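PDB 3HZP: NTF2-like protein of unknown function from Prochlorococcus marinus, which is of unknown function but has the NTF2-like fold, a small alpha-plus-beta cone, and assembles as a dimer. Local coordinates for residues 30-35 and 104-109; 68-73 and 78-83. All coordinates share one frame; numbering follows the deposited sequence.

Contact 1: 30-35 and 104-109; sequences TADFLF and IFKKID
The methyl CG2 of Thr30 lies against the side chain of Ile108, reaching CG1 of Ile108 at 4.2 Å, the two side chains crossing at about a right angle. The same methyl brushes the end of the Lys106 chain, 4.4 Å from Thr30 CG2 to Lys106 CE. It faces the strand because it stands anti to the carbonyl carbon of Thr30, which leaves OG1 between the backbone N and that carbon (chi1 61°). From there the hydroxyl donates to Asp32, with OG1 of Thr30 3.0 Å from OD1 of Asp32, and meets this oxygen nearly along its C-O axis. Thr30 to Phe33 form a type I beta turn, closed by Phe33 N to Thr30 O at 3.1 Å, in the loop that leads from helix 24-28 to strand 35-36 and passes the end of the long strand 93-108 of the NTF2-like sheet. A valine here has no hydroxyl for Asp32 OD1, and the carboxylate, held then by the water and the second subunit, would probably be less firmly fixed in the turn. The polar link between the two segments runs through that water, which donates to Asp32 OD1 at 2.7 Å and accepts from Lys106 NZ at 2.8 Å. OD2 of Asp32 stays 4.3 Å from NZ of Lys106, opposite charges near each other but beyond salt-bridge distance. Both charges find firmer partners across the dimer interface, Lys106 with Glu71 of the second subunit and Asp32 with Lys69 of that same subunit.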
loop_
_atom_site.group_PDB
_atom_site.type_symbol
_atom_site.label_atom_id
_atom_site.label_comp_id
_atom_site.label_asym_id
_atom_site.label_seq_id
_atom_site.Cartn_x
_atom_site.Cartn_y
_atom_site.Cartn_z
ATOM N N THR A 30 -14.035 -7.664 -0.985
ATOM C CA THR A 30 -15.171 -6.765 -1.051
ATOM C C THR A 30 -15.335 -6.297 -2.493
ATOM O O THR A 30 -14.414 -6.354 -3.302
ATOM C CB THR A 30 -14.954 -5.519 -0.191
ATOM O OG1 THR A 30 -13.808 -4.806 -0.673
ATOM C CG2 THR A 30 -14.721 -5.871 1.271
ATOM N N ALA A 31 -16.531 -5.850 -2.848
ATOM C CA ALA A 31 -16.805 -5.437 -4.216
ATOM C C ALA A 31 -15.926 -4.321 -4.711
ATOM O O ALA A 31 -15.698 -4.210 -5.926
ATOM C CB ALA A 31 -18.275 -4.981 -4.344
ATOM N N ASP A 32 -15.532 -3.444 -3.822
ATOM C CA ASP A 32 -14.705 -2.289 -4.218
ATOM C C ASP A 32 -13.196 -2.508 -4.010
ATOM O O ASP A 32 -12.399 -1.584 -4.097
ATOM C CB ASP A 32 -15.217 -1.032 -3.541
ATOM C CG ASP A 32 -15.061 -1.064 -2.072
ATOM O OD1 ASP A 32 -14.969 -2.157 -1.452
ATOM O OD2 ASP A 32 -15.118 0.040 -1.492
ATOM N N PHE A 33 -12.824 -3.742 -3.721
ATOM C CA PHE A 33 -11.415 -4.134 -3.665
ATOM C C PHE A 33 -10.712 -3.844 -4.980
ATOM O O PHE A 33 -11.238 -4.111 -6.046
ATOM C CB PHE A 33 -11.331 -5.632 -3.423
ATOM C CG PHE A 33 -9.943 -6.201 -3.598
ATOM C CD1 PHE A 33 -9.056 -6.208 -2.565
ATOM C CD2 PHE A 33 -9.540 -6.739 -4.801
ATOM C CE1 PHE A 33 -7.771 -6.681 -2.719
ATOM C CE2 PHE A 33 -8.231 -7.219 -4.960
ATOM C CZ PHE A 33 -7.370 -7.216 -3.934
ATOM N N LEU A 34 -9.473 -3.359 -4.865
ATOM C CA LEU A 34 -8.521 -3.382 -5.964
ATOM C C LEU A 34 -7.178 -3.870 -5.448
ATOM O O LEU A 34 -6.847 -3.697 -4.278
ATOM C CB LEU A 34 -8.354 -2.011 -6.611
ATOM C CG LEU A 34 -9.563 -1.410 -7.263
ATOM C CD1 LEU A 34 -9.363 0.071 -7.632
ATOM C CD2 LEU A 34 -9.990 -2.181 -8.514
ATOM N N PHE A 35 -6.422 -4.461 -6.355
ATOM C CA PHE A 35 -5.056 -4.920 -6.151
ATOM C C PHE A 35 -4.138 -3.976 -6.902
ATOM O O PHE A 35 -4.285 -3.820 -8.129
ATOM C CB PHE A 35 -4.911 -6.353 -6.719
ATOM C CG PHE A 35 -3.539 -6.933 -6.598
ATOM C CD1 PHE A 35 -3.179 -7.632 -5.471
ATOM C CD2 PHE A 35 -2.622 -6.792 -7.634
ATOM C CE1 PHE A 35 -1.903 -8.180 -5.357
ATOM C CE2 PHE A 35 -1.347 -7.372 -7.528
ATOM C CZ PHE A 35 -1.027 -8.055 -6.411
ATOM N N ILE A 104 -5.685 -4.353 3.637
ATOM C CA ILE A 104 -6.706 -3.821 4.512
ATOM C C ILE A 104 -7.899 -4.777 4.445
ATOM O O ILE A 104 -8.208 -5.304 3.367
ATOM C CB ILE A 104 -7.148 -2.425 4.097
ATOM C CG1 ILE A 104 -5.947 -1.489 3.983
ATOM C CG2 ILE A 104 -8.257 -1.916 4.981
ATOM C CD1 ILE A 104 -5.261 -1.289 5.263
ATOM N N PHE A 105 -8.515 -5.036 5.594
ATOM C CA PHE A 105 -9.639 -5.943 5.759
ATOM C C PHE A 105 -10.816 -5.186 6.373
ATOM O O PHE A 105 -10.618 -4.256 7.166
ATOM C CB PHE A 105 -9.229 -7.082 6.690
ATOM C CG PHE A 105 -8.288 -8.054 6.044
ATOM C CD1 PHE A 105 -6.952 -7.813 5.919
ATOM C CD2 PHE A 105 -8.816 -9.239 5.564
ATOM C CE1 PHE A 105 -6.153 -8.800 5.208
ATOM C CE2 PHE A 105 -8.067 -10.152 4.946
ATOM C CZ PHE A 105 -6.766 -9.929 4.761
ATOM N N LYS A 106 -12.031 -5.606 6.006
ATOM C CA LYS A 106 -13.246 -5.102 6.600
ATOM C C LYS A 106 -14.169 -6.233 6.893
ATOM O O LYS A 106 -14.203 -7.231 6.165
ATOM C CB LYS A 106 -13.933 -4.110 5.638
ATOM C CG LYS A 106 -13.170 -2.787 5.476
ATOM C CD LYS A 106 -14.042 -1.690 4.870
ATOM C CE LYS A 106 -14.449 -2.107 3.471
ATOM N NZ LYS A 106 -15.206 -0.975 2.730
ATOM N N LYS A 107 -14.960 -6.097 7.954
ATOM C CA LYS A 107 -15.999 -7.066 8.247
ATOM C C LYS A 107 -17.283 -6.665 7.522
ATOM O O LYS A 107 -17.734 -5.483 7.597
ATOM C CB LYS A 107 -16.252 -7.100 9.749
ATOM C CG LYS A 107 -15.645 -8.213 10.433
ATOM C CD LYS A 107 -16.184 -8.381 11.864
ATOM C CE LYS A 107 -15.153 -9.062 12.729
ATOM N NZ LYS A 107 -15.700 -9.525 14.037
ATOM N N ILE A 108 -17.851 -7.600 6.786
ATOM C CA ILE A 108 -19.084 -7.373 6.037
ATOM C C ILE A 108 -19.996 -8.505 6.476
ATOM O O ILE A 108 -19.631 -9.683 6.395
ATOM C CB ILE A 108 -18.837 -7.467 4.539
ATOM C CG1 ILE A 108 -17.753 -6.460 4.069
ATOM C CG2 ILE A 108 -20.144 -7.325 3.768
ATOM C CD1 ILE A 108 -18.023 -5.043 4.442
ATOM N N ASP A 109 -21.184 -8.183 6.977
ATOM C CA ASP A 109 -22.100 -9.211 7.499
ATOM C C ASP A 109 -21.366 -10.182 8.435
ATOM O O ASP A 109 -21.523 -11.386 8.348
ATOM C CB ASP A 109 -22.775 -9.977 6.346
ATOM C CG ASP A 109 -23.856 -10.917 6.805
ATOM O OD1 ASP A 109 -24.540 -10.645 7.799
ATOM O OD2 ASP A 109 -24.046 -11.969 6.123
HETATM O O HOH W 1 -16.442 -2.647 0.805
#

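Contact 2: 68-73 and 78-83; sequences HKFELL and AICVFT
The carbonyl oxygen of Val81 takes two backbone N-H groups from consecutive residues: His68 N at 2.8 Å from Val81 O, and Lys69 N at a longer 3.3 Å from the same oxygen. Both come from one face of the carbonyl plane, and with His68 and Lys69 both set against Val81 this is a classic beta bulge in an antiparallel hairpin. Within the bulge Lys69 still forms a hydrogen-bonded pair with Val81; beyond it the regular pairing alternates, Phe70 with Cys80 non-hydrogen-bonded, Glu71 with Ile79 hydrogen-bonded, Leu72 with Ala78 non-hydrogen-bonded.

At the bulged end the His68 ring meets the Thr83 hydroxyl edge-on and in plane, NE2 of His68 lying 2.7 Å from OG1 of Thr83 in an almost straight bond (175°). Farther along, Glu71 and Ile79 run side by side, with CG of Glu71 packed 3.5 Å from CG2 of Ile79. Lys69, extended until it bends at its last torsion (chi4 61°), forms a salt bridge within the strand, NZ of Lys69 3.1 Å from OE2 of Glu71 and above the carboxylate plane. These charges also pair across the dimer, Lys69 with Asp32 and Glu71 with Lys106 of the second subunit. On the face bearing Phe70, the ring's CE1 sits 4.0 Å from Ala78 CB, and Cys80 CB lies at the ring's edge.

That face is covered by helix 4-15, where Ala78 touches Ile8 and Cys80 touches Leu12. Strand 93-108 continues the sheet beyond strand 77-90, while the face bearing Ile79 and Val81 packs on Ile104 and Trp116 of the second subunit.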
loop_
_atom_site.group_PDB
_atom_site.type_symbol
_atom_site.label_atom_id
_atom_site.label_comp_id
_atom_site.label_asym_id
_atom_site.label_seq_id
_atom_site.Cartn_x
_atom_site.Cartn_y
_atom_site.Cartn_z
ATOM N N HIS A 68 4.714 -7.811 9.446
ATOM C CA HIS A 68 5.387 -6.625 9.999
ATOM C C HIS A 68 4.472 -5.744 10.781
ATOM O O HIS A 68 4.956 -5.012 11.658
ATOM C CB HIS A 68 5.990 -5.823 8.860
ATOM C CG HIS A 68 6.893 -6.633 8.004
ATOM N ND1 HIS A 68 8.045 -7.232 8.487
ATOM C CD2 HIS A 68 6.811 -6.958 6.700
ATOM C CE1 HIS A 68 8.631 -7.875 7.491
ATOM N NE2 HIS A 68 7.893 -7.751 6.412
ATOM N N LYS A 69 3.178 -5.752 10.480
ATOM C CA LYS A 69 2.217 -4.895 11.187
ATOM C C LYS A 69 0.875 -5.589 11.165
ATOM O O LYS A 69 0.445 -6.085 10.111
ATOM C CB LYS A 69 2.085 -3.524 10.517
ATOM C CG LYS A 69 1.146 -2.569 11.210
ATOM C CD LYS A 69 1.123 -1.209 10.566
ATOM C CE LYS A 69 0.287 -0.234 11.323
ATOM N NZ LYS A 69 0.792 -0.006 12.713
ATOM N N PHE A 70 0.219 -5.645 12.309
ATOM C CA PHE A 70 -1.171 -6.054 12.350
ATOM C C PHE A 70 -1.862 -5.197 13.377
ATOM O O PHE A 70 -1.384 -5.124 14.511
ATOM C CB PHE A 70 -1.399 -7.538 12.744
ATOM C CG PHE A 70 -2.849 -7.812 12.903
ATOM C CD1 PHE A 70 -3.631 -8.087 11.797
ATOM C CD2 PHE A 70 -3.465 -7.667 14.136
ATOM C CE1 PHE A 70 -5.027 -8.177 11.952
ATOM C CE2 PHE A 70 -4.842 -7.790 14.273
ATOM C CZ PHE A 70 -5.597 -8.045 13.202
ATOM N N GLU A 71 -2.997 -4.602 13.027
ATOM C CA GLU A 71 -3.835 -4.013 14.049
ATOM C C GLU A 71 -5.250 -3.863 13.568
ATOM O O GLU A 71 -5.505 -3.638 12.388
ATOM C CB GLU A 71 -3.305 -2.664 14.525
ATOM C CG GLU A 71 -3.294 -1.599 13.567
ATOM C CD GLU A 71 -2.794 -0.245 14.171
ATOM O OE1 GLU A 71 -3.106 0.088 15.328
ATOM O OE2 GLU A 71 -2.166 0.500 13.431
ATOM N N LEU A 72 -6.173 -3.998 14.504
ATOM C CA LEU A 72 -7.560 -3.634 14.254
ATOM C C LEU A 72 -7.674 -2.134 14.118
ATOM O O LEU A 72 -6.953 -1.404 14.822
ATOM C CB LEU A 72 -8.466 -4.102 15.376
ATOM C CG LEU A 72 -8.681 -5.582 15.487
ATOM C CD1 LEU A 72 -9.543 -5.890 16.728
ATOM C CD2 LEU A 72 -9.372 -6.202 14.229
ATOM N N LEU A 73 -8.561 -1.694 13.240
ATOM C CA LEU A 73 -8.876 -0.286 13.019
ATOM C C LEU A 73 -10.354 -0.196 13.353
ATOM O O LEU A 73 -11.222 -0.377 12.510
ATOM C CB LEU A 73 -8.575 0.071 11.595
ATOM C CG LEU A 73 -7.108 -0.079 11.158
ATOM C CD1 LEU A 73 -6.909 0.136 9.671
ATOM C CD2 LEU A 73 -6.185 0.839 12.006
ATOM N N ALA A 78 -9.164 -3.717 9.666
ATOM C CA ALA A 78 -7.806 -4.044 10.082
ATOM C C ALA A 78 -6.822 -3.754 9.000
ATOM O O ALA A 78 -7.150 -3.739 7.804
ATOM C CB ALA A 78 -7.695 -5.518 10.481
ATOM N N ILE A 79 -5.572 -3.577 9.414
ATOM C CA ILE A 79 -4.443 -3.483 8.523
ATOM C C ILE A 79 -3.493 -4.651 8.821
ATOM O O ILE A 79 -3.209 -4.919 9.979
ATOM C CB ILE A 79 -3.703 -2.114 8.623
ATOM C CG1 ILE A 79 -2.449 -2.147 7.749
ATOM C CG2 ILE A 79 -3.352 -1.705 10.078
ATOM C CD1 ILE A 79 -1.866 -0.712 7.500
ATOM N N CYS A 80 -2.965 -5.261 7.759
ATOM C CA CYS A 80 -1.907 -6.241 7.888
ATOM C C CYS A 80 -0.872 -5.987 6.812
ATOM O O CYS A 80 -1.195 -6.000 5.603
ATOM C CB CYS A 80 -2.456 -7.674 7.836
ATOM S SG CYS A 80 -1.184 -8.919 8.158
ATOM N N VAL A 81 0.357 -5.778 7.236
ATOM C CA VAL A 81 1.487 -5.589 6.350
ATOM C C VAL A 81 2.387 -6.783 6.456
ATOM O O VAL A 81 2.728 -7.186 7.571
ATOM C CB VAL A 81 2.268 -4.293 6.710
ATOM C CG1 VAL A 81 3.527 -4.139 5.812
ATOM C CG2 VAL A 81 1.343 -3.045 6.627
ATOM N N PHE A 82 2.785 -7.361 5.327
ATOM C CA PHE A 82 3.577 -8.568 5.340
ATOM C C PHE A 82 4.469 -8.675 4.149
ATOM O O PHE A 82 4.307 -7.966 3.150
ATOM C CB PHE A 82 2.621 -9.796 5.429
ATOM C CG PHE A 82 1.650 -9.904 4.287
ATOM C CD1 PHE A 82 0.466 -9.197 4.307
ATOM C CD2 PHE A 82 1.915 -10.712 3.188
ATOM C CE1 PHE A 82 -0.431 -9.279 3.265
ATOM C CE2 PHE A 82 1.013 -10.769 2.133
ATOM C CZ PHE A 82 -0.139 -10.088 2.179
ATOM N N THR A 83 5.463 -9.555 4.250
ATOM C CA THR A 83 6.284 -9.956 3.121
ATOM C C THR A 83 5.740 -11.267 2.618
ATOM O O THR A 83 5.500 -12.196 3.401
ATOM C CB THR A 83 7.726 -10.154 3.541
ATOM O OG1 THR A 83 8.266 -8.908 3.971
ATOM C CG2 THR A 83 8.563 -10.664 2.342
#

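In the fold
From the N terminus the chain runs through helices 4-15 and 24-28 into the first segment of contact 1, then by strands 35-36 and 42-43 and helix 45-52 into strand 57-72. Contact 2 closes a short hairpin loop, and the chain turns back through strands 77-90 and 93-108 before 104-109 completes contact 1. Contact 2 therefore falls wholly within the 68 residues that separate the two segments of contact 1. They meet in the sheet, where Phe105 N lies 2.9 Å from Ala78 O, a probable hydrogen bond. Contact 1 ties the early loop to strand 93-108, contact 2 pairs its neighbour with the outer strand 57-72, and both reach the second subunit.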